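Local structure of ABC-type branched-chain amino acid transport systems periplasmic component-like protein (Thermomonospora curvata, 4N03) at residues 21-34 with 325-337. The protein probably serves as the substrate-binding component of an ABC transporter, capturing fatty acids outside the membrane for delivery to it. Sequence-based numbering, arbitrary orientation. Where two conformers were deposited one is given.
Sequences DGVKQGPGVTDKTI and LEKACANKDLTRE
Leu334 packs its isobutyl group among Val23, Val29 and Ile34. Val23 CG1 lies 3.8 Å from Leu334 CG, and it is anti to the backbone N (chi1 173°), which turns it to the leucine. Ile34 CD1 meets Leu334 CD1 at 4.0 Å, the two side chains crossing at about a right angle. Val29 CG1 reaches the same methyl. Ile34 CG2 also touches Leu325 CD2, which brings the start of strand 33-40 to the last turns of helix 309-330. The backbones pair as a short parallel ladder of 24-25 with 333-334. Lys24 N donates to Lys332 O at 3.0 Å, nearly straight but from above the carbonyl plane. Leu334 N gives a weak, bent bond to Lys24 O. Gly26 N donates to Leu334 O at 2.8 Å. This two-stranded sheet is separate from the four-stranded parallel sheet that contains 33-40. It ties the N-terminal segment of this leucine-binding-protein relative to the connection between two helices. A Schellman motif with Lys332 as C-prime residue ends the first helix, and Thr335 N-caps the second, OG1 accepting from Gly338 N. The same OG1 donates to Asp333 OD1 at 2.6 Å. On the face with Asp333, the extended Lys24 chain passes the carboxylate, and a water accepts from Lys24 NZ and donates weakly to Asp333 OD2. Lys332 runs along Gly22, and its bent end makes a weak bond from NZ to Asp21 O. Pro27 lies over one face of the Arg336 guanidinium, with CG 3.7 Å above the plane. The rotation of that group is fixed by backbone carbonyls of Asn97, Val100, Leu101 and Asp122. The disulfide from Cys329 leads outside the pair to Cys71, which Val23 also touches.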
ATOM      1  N   ASP A  21      31.528  14.215  12.608  1.00 16.56           N
ATOM      2  CA  ASP A  21      31.490  14.823  11.311  1.00 16.27           C
ATOM      3  C   ASP A  21      30.662  16.123  11.298  1.00 16.10           C
ATOM      4  O   ASP A  21      30.416  16.660  10.230  1.00 17.54           O
ATOM      5  CB  ASP A  21      30.974  13.819  10.260  1.00 15.22           C
ATOM      6  CG  ASP A  21      29.597  13.308  10.567  1.00 14.59           C
ATOM      7  OD1 ASP A  21      28.999  13.614  11.643  1.00 15.70           O
ATOM      8  OD2 ASP A  21      29.103  12.566   9.689  1.00 15.11           O
ATOM      9  N   GLY A  22      30.237  16.595  12.472  1.00 15.22           N
ATOM     10  CA  GLY A  22      29.389  17.801  12.570  1.00 15.30           C
ATOM     11  C   GLY A  22      27.902  17.612  12.245  1.00 14.30           C
ATOM     12  O   GLY A  22      27.144  18.598  12.193  1.00 16.44           O
ATOM     13  N   VAL A  23      27.471  16.381  12.080  1.00 14.38           N
ATOM     14  CA  VAL A  23      26.091  16.096  11.750  1.00 13.87           C
ATOM     15  C   VAL A  23      25.290  15.935  13.030  1.00 13.08           C
ATOM     16  O   VAL A  23      25.617  15.162  13.909  1.00 14.64           O
ATOM     17  CB  VAL A  23      25.995  14.843  10.848  1.00 13.51           C
ATOM     18  CG1 VAL A  23      24.545  14.442  10.653  1.00 14.77           C
ATOM     19  CG2 VAL A  23      26.741  15.060   9.544  1.00 15.02           C
ATOM     20  N   LYS A  24      24.189  16.694  13.119  1.00 13.37           N
ATOM     21  CA  LYS A  24      23.286  16.563  14.247  0.60 13.57           C
ATOM     22  C   LYS A  24      22.587  15.202  14.220  1.00 13.02           C
ATOM     23  O   LYS A  24      22.194  14.722  13.174  1.00 14.33           O
ATOM     24  CB  LYS A  24      22.242  17.685  14.241  0.60 14.97           C
ATOM     25  CG  LYS A  24      22.790  19.086  14.457  0.60 18.41           C
ATOM     26  CD  LYS A  24      21.715  20.138  14.193  0.60 23.29           C
ATOM     27  CE  LYS A  24      22.234  21.559  14.275  0.60 27.74           C
ATOM     28  NZ  LYS A  24      21.326  22.436  13.491  0.60 33.17           N
ATOM     29  N   GLN A  25      22.500  14.577  15.390  1.00 13.58           N
ATOM     30  CA  GLN A  25      22.007  13.213  15.503  1.00 12.96           C
ATOM     31  C   GLN A  25      20.736  13.160  16.362  1.00 14.86           C
ATOM     32  O   GLN A  25      20.800  13.349  17.550  1.00 16.05           O
ATOM     33  CB  GLN A  25      23.102  12.322  16.097  1.00 14.58           C
ATOM     34  CG  GLN A  25      24.399  12.316  15.269  1.00 14.85           C
ATOM     35  CD  GLN A  25      25.557  11.495  15.830  1.00 15.15           C
ATOM     36  OE1 GLN A  25      26.449  11.167  15.060  1.00 18.06           O
ATOM     37  NE2 GLN A  25      25.595  11.211  17.087  1.00 17.49           N
ATOM     38  N   GLY A  26      19.624  12.789  15.744  1.00 14.23           N
ATOM     39  CA  GLY A  26      18.383  12.605  16.481  1.00 14.74           C
ATOM     40  C   GLY A  26      18.285  11.232  17.074  1.00 14.02           C
ATOM     41  O   GLY A  26      19.258  10.448  17.083  1.00 13.77           O
ATOM     42  N   PRO A  27      17.106  10.895  17.589  1.00 13.93           N
ATOM     43  CA  PRO A  27      16.887   9.527  18.105  1.00 14.68           C
ATOM     44  C   PRO A  27      17.222   8.463  17.070  1.00 15.00           C
ATOM     45  O   PRO A  27      16.924   8.608  15.902  1.00 14.73           O
ATOM     46  CB  PRO A  27      15.396   9.534  18.489  1.00 15.87           C
ATOM     47  CG  PRO A  27      15.021  10.945  18.578  1.00 18.06           C
ATOM     48  CD  PRO A  27      15.890  11.720  17.653  1.00 15.14           C
ATOM     49  N   GLY A  28      17.851   7.384  17.525  1.00 16.02           N
ATOM     50  CA  GLY A  28      18.220   6.333  16.631  1.00 16.64           C
ATOM     51  C   GLY A  28      19.471   6.590  15.787  1.00 14.96           C
ATOM     52  O   GLY A  28      19.874   5.726  15.033  1.00 16.29           O
ATOM     53  N   VAL A  29      20.122   7.732  15.961  1.00 14.03           N
ATOM     54  CA  VAL A  29      21.276   8.076  15.167  1.00 14.94           C
ATOM     55  C   VAL A  29      22.477   8.165  16.070  1.00 14.64           C
ATOM     56  O   VAL A  29      22.453   8.860  17.070  1.00 16.72           O
ATOM     57  CB  VAL A  29      21.114   9.412  14.446  1.00 13.88           C
ATOM     58  CG1 VAL A  29      22.305   9.674  13.539  1.00 14.64           C
ATOM     59  CG2 VAL A  29      19.862   9.390  13.599  1.00 13.75           C
ATOM     60  N   THR A  30      23.519   7.417  15.731  1.00 15.42           N
ATOM     61  CA  THR A  30      24.805   7.512  16.423  1.00 16.50           C
ATOM     62  C   THR A  30      25.851   7.913  15.443  1.00 16.45           C
ATOM     63  O   THR A  30      25.596   8.156  14.278  1.00 16.20           O
ATOM     64  CB  THR A  30      25.170   6.165  17.067  1.00 20.93           C
ATOM     65  OG1 THR A  30      25.345   5.212  16.039  1.00 25.04           O
ATOM     66  CG2 THR A  30      24.101   5.736  18.041  1.00 23.35           C
ATOM     67  N   ASP A  31      27.110   7.928  15.910  1.00 18.17           N
ATOM     68  CA  ASP A  31      28.229   8.288  15.034  0.60 18.90           C
ATOM     69  C   ASP A  31      28.478   7.293  13.881  1.00 19.89           C
ATOM     70  O   ASP A  31      29.083   7.669  12.883  1.00 26.57           O
ATOM     71  CB  ASP A  31      29.519   8.581  15.849  0.60 19.45           C
ATOM     72  CG  ASP A  31      29.929   7.440  16.779  0.60 25.76           C
ATOM     73  OD1 ASP A  31      29.396   6.326  16.665  0.60 30.08           O
ATOM     74  OD2 ASP A  31      30.849   7.656  17.607  0.60 33.68           O
ATOM     75  N   LYS A  32      27.948   6.083  13.979  1.00 20.73           N
ATOM     76  CA  LYS A  32      28.192   5.047  12.948  0.60 22.21           C
ATOM     77  C   LYS A  32      26.945   4.396  12.374  1.00 19.00           C
ATOM     78  O   LYS A  32      27.045   3.638  11.423  1.00 19.35           O
ATOM     79  CB  LYS A  32      29.108   3.947  13.490  0.60 27.04           C
ATOM     80  CG  LYS A  32      30.536   4.403  13.739  0.60 31.91           C
ATOM     81  CD  LYS A  32      31.371   3.285  14.347  0.60 34.17           C
ATOM     82  CE  LYS A  32      31.328   3.270  15.876  0.60 37.54           C
ATOM     83  NZ  LYS A  32      30.206   2.482  16.464  0.60 38.93           N
ATOM     84  N   THR A  33      25.750   4.739  12.926  1.00 17.57           N
ATOM     85  CA  THR A  33      24.511   4.007  12.602  0.60 17.39           C
ATOM     86  C   THR A  33      23.293   4.910  12.573  1.00 15.58           C
ATOM     87  O   THR A  33      23.218   5.860  13.318  1.00 16.58           O
ATOM     88  CB  THR A  33      24.189   2.899  13.624  0.60 18.47           C
ATOM     89  OG1 THR A  33      23.939   3.443  14.917  0.60 25.50           O
ATOM     90  CG2 THR A  33      25.330   1.949  13.746  0.60 20.15           C
ATOM     91  N   ILE A  34      22.385   4.547  11.687  1.00 13.22           N
ATOM     92  CA  ILE A  34      21.042   5.145  11.622  1.00 13.36           C
ATOM     93  C   ILE A  34      20.057   3.973  11.776  1.00 13.94           C
ATOM     94  O   ILE A  34      19.998   3.101  10.908  1.00 14.41           O
ATOM     95  CB  ILE A  34      20.795   5.829  10.286  1.00 12.62           C
ATOM     96  CG1 ILE A  34      21.747   7.006  10.081  1.00 13.80           C
ATOM     97  CG2 ILE A  34      19.344   6.285  10.179  1.00 14.38           C
ATOM     98  CD1 ILE A  34      21.877   7.437   8.655  1.00 15.68           C
ATOM     99  N   LEU A 325      17.216  10.882   3.834  1.00 12.48           N
ATOM    100  CA  LEU A 325      18.366  10.807   4.713  1.00 12.43           C
ATOM    101  C   LEU A 325      19.609  11.440   4.077  1.00 13.36           C
ATOM    102  O   LEU A 325      20.363  12.124   4.740  1.00 13.75           O
ATOM    103  CB  LEU A 325      18.687   9.352   5.086  1.00 12.63           C
ATOM    104  CG  LEU A 325      17.718   8.643   6.049  1.00 13.63           C
ATOM    105  CD1 LEU A 325      17.925   7.139   6.014  1.00 13.85           C
ATOM    106  CD2 LEU A 325      17.921   9.182   7.457  1.00 14.34           C
ATOM    107  N   GLU A 326      19.787  11.214   2.788  1.00 14.03           N
ATOM    108  CA  GLU A 326      20.931  11.781   2.085  0.70 15.63           C
ATOM    109  C   GLU A 326      20.861  13.311   2.039  1.00 14.66           C
ATOM    110  O   GLU A 326      21.898  13.988   2.235  1.00 16.90           O
ATOM    111  CB  GLU A 326      21.016  11.208   0.682  0.70 17.51           C
ATOM    112  CG  GLU A 326      21.469   9.759   0.650  0.70 18.39           C
ATOM    113  CD  GLU A 326      21.409   9.160  -0.744  0.70 22.78           C
ATOM    114  OE1 GLU A 326      20.696   9.708  -1.606  0.70 28.51           O
ATOM    115  OE2 GLU A 326      22.099   8.145  -0.971  0.70 30.27           O
ATOM    116  N   LYS A 327      19.682  13.879   1.808  1.00 14.44           N
ATOM    117  CA  LYS A 327      19.537  15.338   1.790  0.60 14.07           C
ATOM    118  C   LYS A 327      19.736  15.896   3.199  1.00 13.56           C
ATOM    119  O   LYS A 327      20.396  16.933   3.410  1.00 15.06           O
ATOM    120  CB  LYS A 327      18.165  15.732   1.246  0.60 16.42           C
ATOM    121  CG  LYS A 327      17.943  15.669  -0.268  0.60 18.84           C
ATOM    122  CD  LYS A 327      16.506  16.088  -0.581  0.60 23.98           C
ATOM    123  CE  LYS A 327      16.043  15.729  -1.976  0.60 27.58           C
ATOM    124  NZ  LYS A 327      15.573  14.326  -2.025  0.60 28.09           N
ATOM    125  N   ALA A 328      19.174  15.226   4.206  1.00 12.58           N
ATOM    126  CA  ALA A 328      19.366  15.664   5.580  1.00 13.39           C
ATOM    127  C   ALA A 328      20.819  15.626   6.017  1.00 13.75           C
ATOM    128  O   ALA A 328      21.317  16.518   6.685  1.00 13.65           O
ATOM    129  CB  ALA A 328      18.486  14.848   6.494  1.00 13.48           C
ATOM    130  N   CYS A 329      21.529  14.560   5.635  1.00 15.70           N
ATOM    131  CA  CYS A 329      22.975  14.421   5.832  1.00 17.85           C
ATOM    132  C   CYS A 329      23.727  15.603   5.270  1.00 15.11           C
ATOM    133  O   CYS A 329      24.634  16.155   5.927  1.00 17.57           O
ATOM    134  CB  CYS A 329      23.483  13.117   5.085  1.00 19.07           C
ATOM    135  SG  CYS A 329      25.228  13.033   4.682  1.00 24.28           S
ATOM    136  N   ALA A 330      23.400  15.955   4.042  1.00 17.31           N
ATOM    137  CA  ALA A 330      24.100  17.041   3.368  1.00 20.29           C
ATOM    138  C   ALA A 330      23.851  18.352   4.101  1.00 18.02           C
ATOM    139  O   ALA A 330      24.692  19.217   4.064  1.00 20.41           O
ATOM    140  CB  ALA A 330      23.648  17.147   1.928  1.00 21.57           C
ATOM    141  N   ASN A 331      22.706  18.501   4.774  1.00 16.11           N
ATOM    142  CA  ASN A 331      22.436  19.659   5.640  1.00 15.26           C
ATOM    143  C   ASN A 331      22.991  19.492   7.058  1.00 13.72           C
ATOM    144  O   ASN A 331      22.683  20.285   7.956  1.00 17.28           O
ATOM    145  CB  ASN A 331      20.936  19.876   5.718  1.00 16.17           C
ATOM    146  CG  ASN A 331      20.375  20.447   4.452  1.00 21.37           C
ATOM    147  OD1 ASN A 331      21.058  21.228   3.745  1.00 24.74           O
ATOM    148  ND2 ASN A 331      19.109  20.110   4.157  1.00 21.43           N
ATOM    149  N   LYS A 332      23.773  18.431   7.263  1.00 14.72           N
ATOM    150  CA  LYS A 332      24.336  18.130   8.564  0.70 16.01           C
ATOM    151  C   LYS A 332      23.295  18.019   9.667  1.00 14.28           C
ATOM    152  O   LYS A 332      23.511  18.429  10.816  1.00 16.37           O
ATOM    153  CB  LYS A 332      25.450  19.108   8.896  0.70 19.79           C
ATOM    154  CG  LYS A 332      26.610  18.983   7.928  0.70 25.28           C
ATOM    155  CD  LYS A 332      27.906  19.392   8.588  0.70 30.33           C
ATOM    156  CE  LYS A 332      29.047  19.270   7.609  0.70 30.52           C
ATOM    157  NZ  LYS A 332      29.401  17.858   7.296  0.70 30.20           N
ATOM    158  N   ASP A 333      22.180  17.382   9.309  1.00 14.12           N
ATOM    159  CA  ASP A 333      20.999  17.407  10.177  1.00 13.27           C
ATOM    160  C   ASP A 333      20.189  16.140  10.128  1.00 13.24           C
ATOM    161  O   ASP A 333      19.105  16.091   9.526  1.00 14.26           O
ATOM    162  CB  ASP A 333      20.152  18.640   9.824  1.00 13.43           C
ATOM    163  CG  ASP A 333      19.070  18.948  10.824  1.00 15.13           C
ATOM    164  OD1 ASP A 333      19.047  18.378  11.931  1.00 17.34           O
ATOM    165  OD2 ASP A 333      18.235  19.811  10.500  1.00 16.95           O
ATOM    166  N   LEU A 334      20.711  15.084  10.759  1.00 12.60           N
ATOM    167  CA  LEU A 334      19.994  13.816  10.894  1.00 11.99           C
ATOM    168  C   LEU A 334      19.145  13.797  12.161  1.00 12.89           C
ATOM    169  O   LEU A 334      19.194  12.890  12.970  1.00 14.64           O
ATOM    170  CB  LEU A 334      20.964  12.622  10.839  1.00 12.85           C
ATOM    171  CG  LEU A 334      21.658  12.331   9.510  1.00 14.56           C
ATOM    172  CD1 LEU A 334      22.687  11.217   9.674  1.00 15.99           C
ATOM    173  CD2 LEU A 334      20.632  11.899   8.493  1.00 18.22           C
ATOM    174  N   THR A 335      18.300  14.806  12.271  1.00 13.78           N
ATOM    175  CA  THR A 335      17.263  14.932  13.289  1.00 13.02           C
ATOM    176  C   THR A 335      15.946  14.691  12.623  1.00 11.23           C
ATOM    177  O   THR A 335      15.822  14.649  11.409  1.00 12.26           O
ATOM    178  CB  THR A 335      17.301  16.305  13.933  1.00 14.47           C
ATOM    179  OG1 THR A 335      16.959  17.290  12.945  1.00 14.98           O
ATOM    180  CG2 THR A 335      18.655  16.590  14.551  1.00 16.07           C
ATOM    181  N   ARG A 336      14.907  14.551  13.449  1.00 11.63           N
ATOM    182  CA  ARG A 336      13.583  14.359  12.887  1.00 11.85           C
ATOM    183  C   ARG A 336      13.105  15.580  12.087  1.00 11.02           C
ATOM    184  O   ARG A 336      12.543  15.421  11.025  1.00 11.63           O
ATOM    185  CB  ARG A 336      12.606  13.989  13.985  1.00 13.11           C
ATOM    186  CG  ARG A 336      12.928  12.562  14.439  1.00 13.85           C
ATOM    187  CD  ARG A 336      11.840  12.007  15.285  1.00 14.05           C
ATOM    188  NE  ARG A 336      12.156  10.658  15.692  1.00 12.81           N
ATOM    189  CZ  ARG A 336      11.740  10.147  16.831  1.00 12.84           C
ATOM    190  NH1 ARG A 336      10.938  10.867  17.639  1.00 14.53           N
ATOM    191  NH2 ARG A 336      12.116   8.934  17.189  1.00 13.94           N
ATOM    192  N   GLU A 337      13.430  16.791  12.545  1.00 12.10           N
ATOM    193  CA  GLU A 337      13.118  18.002  11.788  0.60 13.35           C
ATOM    194  C   GLU A 337      13.875  18.030  10.444  1.00 11.84           C
ATOM    195  O   GLU A 337      13.342  18.293   9.370  1.00 12.31           O
ATOM    196  CB  GLU A 337      13.450  19.243  12.628  0.60 16.66           C
ATOM    197  CG  GLU A 337      13.252  20.583  11.945  0.60 21.00           C
ATOM    198  CD  GLU A 337      13.620  21.755  12.840  0.60 28.16           C
ATOM    199  OE1 GLU A 337      14.659  22.392  12.570  0.60 33.55           O
ATOM    200  OE2 GLU A 337      12.878  22.038  13.804  0.60 40.25           O
TER
HETATM  201  O   HOH W   1      20.047  22.364  11.024  1.00 45.18           O